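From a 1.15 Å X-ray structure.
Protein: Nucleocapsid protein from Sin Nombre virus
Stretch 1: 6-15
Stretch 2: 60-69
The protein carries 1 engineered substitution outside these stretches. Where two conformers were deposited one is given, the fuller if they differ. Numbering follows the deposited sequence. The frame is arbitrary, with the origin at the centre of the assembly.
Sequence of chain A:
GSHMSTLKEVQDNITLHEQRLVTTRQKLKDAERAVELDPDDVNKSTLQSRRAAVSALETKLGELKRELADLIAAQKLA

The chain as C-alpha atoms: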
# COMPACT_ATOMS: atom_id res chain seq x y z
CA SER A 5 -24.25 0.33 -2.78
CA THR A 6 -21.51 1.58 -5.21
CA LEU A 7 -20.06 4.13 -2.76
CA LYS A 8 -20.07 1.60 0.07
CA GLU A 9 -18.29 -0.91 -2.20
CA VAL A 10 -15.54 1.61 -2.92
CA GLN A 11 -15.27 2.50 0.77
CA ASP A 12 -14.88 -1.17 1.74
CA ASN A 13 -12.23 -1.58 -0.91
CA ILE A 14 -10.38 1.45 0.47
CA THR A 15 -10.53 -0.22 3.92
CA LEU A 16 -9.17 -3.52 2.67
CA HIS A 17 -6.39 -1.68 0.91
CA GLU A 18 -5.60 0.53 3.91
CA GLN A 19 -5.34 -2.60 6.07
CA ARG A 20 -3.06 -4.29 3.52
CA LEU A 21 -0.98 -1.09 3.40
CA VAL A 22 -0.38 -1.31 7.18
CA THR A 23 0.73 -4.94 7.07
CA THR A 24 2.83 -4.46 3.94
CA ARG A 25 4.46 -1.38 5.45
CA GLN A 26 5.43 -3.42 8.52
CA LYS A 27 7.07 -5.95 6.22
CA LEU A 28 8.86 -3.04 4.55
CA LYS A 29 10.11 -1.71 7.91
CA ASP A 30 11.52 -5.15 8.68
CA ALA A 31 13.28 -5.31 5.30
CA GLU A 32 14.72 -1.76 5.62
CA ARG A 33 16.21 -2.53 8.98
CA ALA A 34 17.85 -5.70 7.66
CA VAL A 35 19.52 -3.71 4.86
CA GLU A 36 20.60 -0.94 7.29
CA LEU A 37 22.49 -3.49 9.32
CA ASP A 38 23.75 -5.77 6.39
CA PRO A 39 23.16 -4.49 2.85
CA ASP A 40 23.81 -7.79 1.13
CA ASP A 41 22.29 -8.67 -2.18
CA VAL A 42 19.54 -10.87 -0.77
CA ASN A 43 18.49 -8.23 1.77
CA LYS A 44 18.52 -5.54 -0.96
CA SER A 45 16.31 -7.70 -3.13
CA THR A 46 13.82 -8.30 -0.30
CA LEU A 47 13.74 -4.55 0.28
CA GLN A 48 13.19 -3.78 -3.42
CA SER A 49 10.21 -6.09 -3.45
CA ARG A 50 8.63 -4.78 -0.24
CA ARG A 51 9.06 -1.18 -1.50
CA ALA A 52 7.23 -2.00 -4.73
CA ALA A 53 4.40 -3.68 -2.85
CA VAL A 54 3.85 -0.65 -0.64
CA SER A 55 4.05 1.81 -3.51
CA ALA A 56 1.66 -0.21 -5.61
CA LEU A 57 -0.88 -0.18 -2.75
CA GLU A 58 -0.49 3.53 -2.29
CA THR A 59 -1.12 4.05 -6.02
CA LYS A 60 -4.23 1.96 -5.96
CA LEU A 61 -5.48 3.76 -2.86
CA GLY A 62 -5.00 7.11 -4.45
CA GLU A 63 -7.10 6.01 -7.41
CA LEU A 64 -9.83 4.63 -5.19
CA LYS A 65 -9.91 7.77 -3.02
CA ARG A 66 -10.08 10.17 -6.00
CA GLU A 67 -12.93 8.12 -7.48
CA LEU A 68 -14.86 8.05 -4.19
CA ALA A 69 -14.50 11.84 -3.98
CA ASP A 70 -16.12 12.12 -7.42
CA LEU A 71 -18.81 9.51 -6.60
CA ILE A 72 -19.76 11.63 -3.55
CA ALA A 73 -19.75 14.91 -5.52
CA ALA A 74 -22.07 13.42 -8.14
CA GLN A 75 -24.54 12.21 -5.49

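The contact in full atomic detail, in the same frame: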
# COMPACT_ATOMS: atom_id res chain seq x y z
N THR A 6 -22.82 1.33 -4.57
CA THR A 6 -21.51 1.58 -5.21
C THR A 6 -20.52 2.31 -4.28
O THR A 6 -19.32 1.95 -4.21
CB THR A 6 -21.64 2.31 -6.53
OG1 THR A 6 -22.35 1.45 -7.44
CG2 THR A 6 -20.27 2.68 -7.07
N LEU A 7 -20.95 3.39 -3.64
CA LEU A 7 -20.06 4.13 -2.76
C LEU A 7 -19.60 3.27 -1.60
O LEU A 7 -18.44 3.34 -1.19
CB LEU A 7 -20.65 5.45 -2.23
CG LEU A 7 -20.64 6.63 -3.22
CD1 LEU A 7 -21.57 6.47 -4.40
CD2 LEU A 7 -20.92 7.91 -2.45
N LYS A 8 -20.50 2.47 -1.01
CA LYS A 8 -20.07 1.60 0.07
C LYS A 8 -19.05 0.58 -0.44
O LYS A 8 -18.09 0.25 0.29
CB LYS A 8 -21.28 0.90 0.70
CG LYS A 8 -21.00 -0.13 1.75
CD LYS A 8 -20.18 0.34 2.92
CE LYS A 8 -20.18 -0.68 4.08
NZ LYS A 8 -19.11 -0.34 5.06
N GLU A 9 -19.23 0.06 -1.67
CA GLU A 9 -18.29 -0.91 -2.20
C GLU A 9 -16.90 -0.31 -2.30
O GLU A 9 -15.91 -0.96 -1.94
CB GLU A 9 -18.77 -1.41 -3.56
CG GLU A 9 -19.82 -2.40 -3.42
CD GLU A 9 -20.33 -2.95 -4.75
OE1 GLU A 9 -21.38 -3.64 -4.65
OE2 GLU A 9 -19.77 -2.69 -5.86
N VAL A 10 -16.82 0.91 -2.79
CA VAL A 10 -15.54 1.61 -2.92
C VAL A 10 -14.96 1.84 -1.55
O VAL A 10 -13.76 1.63 -1.33
CB VAL A 10 -15.66 2.91 -3.77
CG1 VAL A 10 -14.32 3.65 -3.84
CG2 VAL A 10 -16.16 2.54 -5.22
N GLN A 11 -15.77 2.35 -0.60
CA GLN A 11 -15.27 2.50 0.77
C GLN A 11 -14.72 1.22 1.37
O GLN A 11 -13.66 1.25 1.99
CB GLN A 11 -16.37 3.02 1.68
CG GLN A 11 -15.88 3.52 3.11
CD GLN A 11 -14.75 4.62 3.12
OE1 GLN A 11 -14.94 5.85 2.99
NE2 GLN A 11 -13.55 4.15 3.29
N ASP A 12 -15.39 0.08 1.21
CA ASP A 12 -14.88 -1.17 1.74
C ASP A 12 -13.60 -1.55 1.07
O ASP A 12 -12.72 -2.12 1.72
CB ASP A 12 -15.94 -2.26 1.62
CG ASP A 12 -17.08 -2.09 2.62
OD1 ASP A 12 -17.02 -1.29 3.58
OD2 ASP A 12 -18.10 -2.77 2.43
N ASN A 13 -13.47 -1.28 -0.22
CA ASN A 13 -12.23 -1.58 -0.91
C ASN A 13 -11.09 -0.68 -0.42
O ASN A 13 -9.97 -1.14 -0.27
CB ASN A 13 -12.46 -1.45 -2.40
CG ASN A 13 -11.48 -2.21 -3.25
OD1 ASN A 13 -11.44 -1.96 -4.47
ND2 ASN A 13 -10.74 -3.10 -2.67
N ILE A 14 -11.37 0.58 -0.11
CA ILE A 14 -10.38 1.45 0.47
C ILE A 14 -9.98 0.84 1.79
O ILE A 14 -8.80 0.76 2.10
CB ILE A 14 -10.93 2.90 0.61
CG1 ILE A 14 -11.04 3.54 -0.79
CG2 ILE A 14 -10.07 3.79 1.55
CD1 ILE A 14 -11.85 4.87 -0.82
N THR A 15 -10.93 0.44 2.62
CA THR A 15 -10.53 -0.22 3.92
C THR A 15 -9.63 -1.41 3.75
O THR A 15 -8.64 -1.55 4.49
CB THR A 15 -11.77 -0.70 4.66
OG1 THR A 15 -12.53 0.47 4.92
CG2 THR A 15 -11.46 -1.49 5.98
N LYS A 60 -2.88 2.42 -5.89
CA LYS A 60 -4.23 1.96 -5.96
C LYS A 60 -5.16 2.69 -5.01
O LYS A 60 -6.25 3.11 -5.41
CB LYS A 60 -4.25 0.45 -5.65
CG LYS A 60 -5.64 -0.16 -5.62
CD LYS A 60 -6.33 -0.20 -6.92
CE LYS A 60 -7.75 -0.76 -6.79
NZ LYS A 60 -8.30 -1.04 -8.12
N LEU A 61 -4.72 2.95 -3.78
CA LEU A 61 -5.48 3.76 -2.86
C LEU A 61 -5.75 5.15 -3.34
O LEU A 61 -6.86 5.67 -3.16
CB LEU A 61 -4.76 3.80 -1.50
CG LEU A 61 -5.04 2.62 -0.62
CD1 LEU A 61 -3.92 2.47 0.46
CD2 LEU A 61 -6.47 2.70 -0.04
N GLY A 62 -4.77 5.77 -3.95
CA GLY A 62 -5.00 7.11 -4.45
C GLY A 62 -6.07 7.14 -5.53
O GLY A 62 -6.88 8.07 -5.57
N GLU A 63 -6.07 6.13 -6.39
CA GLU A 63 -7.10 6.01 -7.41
C GLU A 63 -8.47 5.83 -6.78
O GLU A 63 -9.43 6.53 -7.16
CB GLU A 63 -6.80 4.87 -8.34
CG GLU A 63 -5.54 4.92 -9.17
CD GLU A 63 -5.20 3.55 -9.85
OE1 GLU A 63 -4.03 3.39 -10.24
OE2 GLU A 63 -6.08 2.65 -9.99
N LEU A 64 -8.59 4.90 -5.84
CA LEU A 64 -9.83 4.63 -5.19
C LEU A 64 -10.38 5.91 -4.48
O LEU A 64 -11.56 6.24 -4.57
CB LEU A 64 -9.70 3.53 -4.17
CG LEU A 64 -9.48 2.12 -4.70
CD1 LEU A 64 -9.07 1.20 -3.54
CD2 LEU A 64 -10.78 1.59 -5.37
N LYS A 65 -9.49 6.63 -3.79
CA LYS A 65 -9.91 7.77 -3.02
C LYS A 65 -10.36 8.90 -3.95
O LYS A 65 -11.37 9.59 -3.68
CB LYS A 65 -8.78 8.23 -2.12
CG LYS A 65 -8.51 7.29 -0.98
CD LYS A 65 -7.29 7.67 -0.19
CE LYS A 65 -7.09 6.74 0.94
NZ LYS A 65 -5.96 7.07 1.79
N ARG A 66 -9.65 9.13 -5.04
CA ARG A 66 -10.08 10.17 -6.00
C ARG A 66 -11.42 9.81 -6.60
O ARG A 66 -12.27 10.70 -6.85
CB ARG A 66 -8.99 10.42 -7.03
CG ARG A 66 -7.81 11.28 -6.50
CD ARG A 66 -6.70 11.47 -7.53
NE ARG A 66 -5.61 12.36 -7.08
CZ ARG A 66 -5.59 13.69 -7.23
NH1 ARG A 66 -6.57 14.40 -7.82
NH2 ARG A 66 -4.52 14.33 -6.75
N GLU A 67 -11.63 8.54 -6.92
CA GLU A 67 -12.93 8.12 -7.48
C GLU A 67 -14.04 8.25 -6.46
O GLU A 67 -15.14 8.69 -6.80
CB GLU A 67 -12.84 6.74 -8.04
CG GLU A 67 -11.96 6.81 -9.29
CD GLU A 67 -11.84 5.47 -10.06
OE1 GLU A 67 -12.70 4.57 -9.90
OE2 GLU A 67 -10.97 5.45 -10.97
N LEU A 68 -13.82 7.86 -5.20
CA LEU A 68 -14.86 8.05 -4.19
C LEU A 68 -15.22 9.53 -4.03
O LEU A 68 -16.40 9.85 -3.87
CB LEU A 68 -14.40 7.43 -2.87
CG LEU A 68 -15.47 7.46 -1.77
CD1 LEU A 68 -16.80 6.88 -2.13
CD2 LEU A 68 -14.91 6.82 -0.48
N ALA A 69 -14.23 10.42 -4.07
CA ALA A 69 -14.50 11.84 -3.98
C ALA A 69 -15.48 12.25 -5.09
O ALA A 69 -16.45 12.99 -4.85
CB ALA A 69 -13.27 12.62 -4.01

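Two knobs, one from each helix, lock this contact together with no hydrogen bond or salt bridge across it. Ile14 sits among Leu61, Leu64, Lys65 and Leu68 of the second helix, and Leu68 sits among Leu7, Val10, Gln11 and Ile14 of the first. Each is part of the other's hole, so the two knobs also touch directly, with Ile14 CD1 3.6 Å from Leu68 CD2.

The frame for this interlock is a pair of helices running in nearly opposite directions, at 155° between their N-to-C vectors, with axes 9.8 Å apart at closest approach. Residues 6-15 and 60-69 are far apart in sequence, yet their backbones come into register at two places: the CA atoms of Val10 and Leu68 lie 6.6 Å apart, and those of Ile14 and Leu61 lie 6.4 Å apart. Each backbone satisfies its own polar groups through i to i+4 hydrogen bonds, such as Ile14 N to Val10 O at 2.9 Å and Leu68 N to Leu64 O at 2.9 Å. What remains for the interface is mainly the fitting together of apolar side chains.

The spacing follows from the helix repeat. Leu7, Val10 and Ile14 recur at steps of three and four, as do Leu61, Leu64 and Leu68, which places each set along one flank of its helix. Val10 and Leu64 direct their CA-to-CB bonds toward the opposing stretch. Ile14 and Leu68 start sideways, and their ends come nearer, so the knobs reach their holes through side-chain conformation. Ile14 does so with chi1 m and chi2 t, Leu68 with chi1 t and chi2 p.

Around the knobs, the contacts are of van der Waals character. Ile14 CG1 rests 3.6 Å from Leu64 CB, and Ile14 CG2 lies 4.1 Å from Leu61 CD2. Val10, short and beta-branched, places CG1 3.9 Å from Leu68 CB and 4.4 Å from Leu64 CD2. Near the start of the first stretch, Leu7 CG meets Leu68 CD1 at 4.0 Å, extending the apolar strip to a residue that is still partly exposed.

Polar residues take part by contact rather than by bonding. The CA-to-CB bond of Gln11 points away, yet its OE1 comes within 3.6 Å of Leu68 CD2. The CA-to-CB bond of Asn13 points toward the second stretch, and its OD1 lies 3.7 Å from Leu64 CD2. Lys65 lends its aliphatic stem, with CG 4.1 Å from Ile14 CD1, while its extended chain carries NZ to a hydrogen bond elsewhere in the structure.

Charge pairing is kept within the first helix. Lys8, whose CA-to-CB bond points away from the second stretch, forms a salt bridge from NZ to Asp12 OD1 at 2.7 Å, bridging one helical turn. The rule to read here is a division by face: apolar knobs and holes join the helices, while this ion pair lies off the contact.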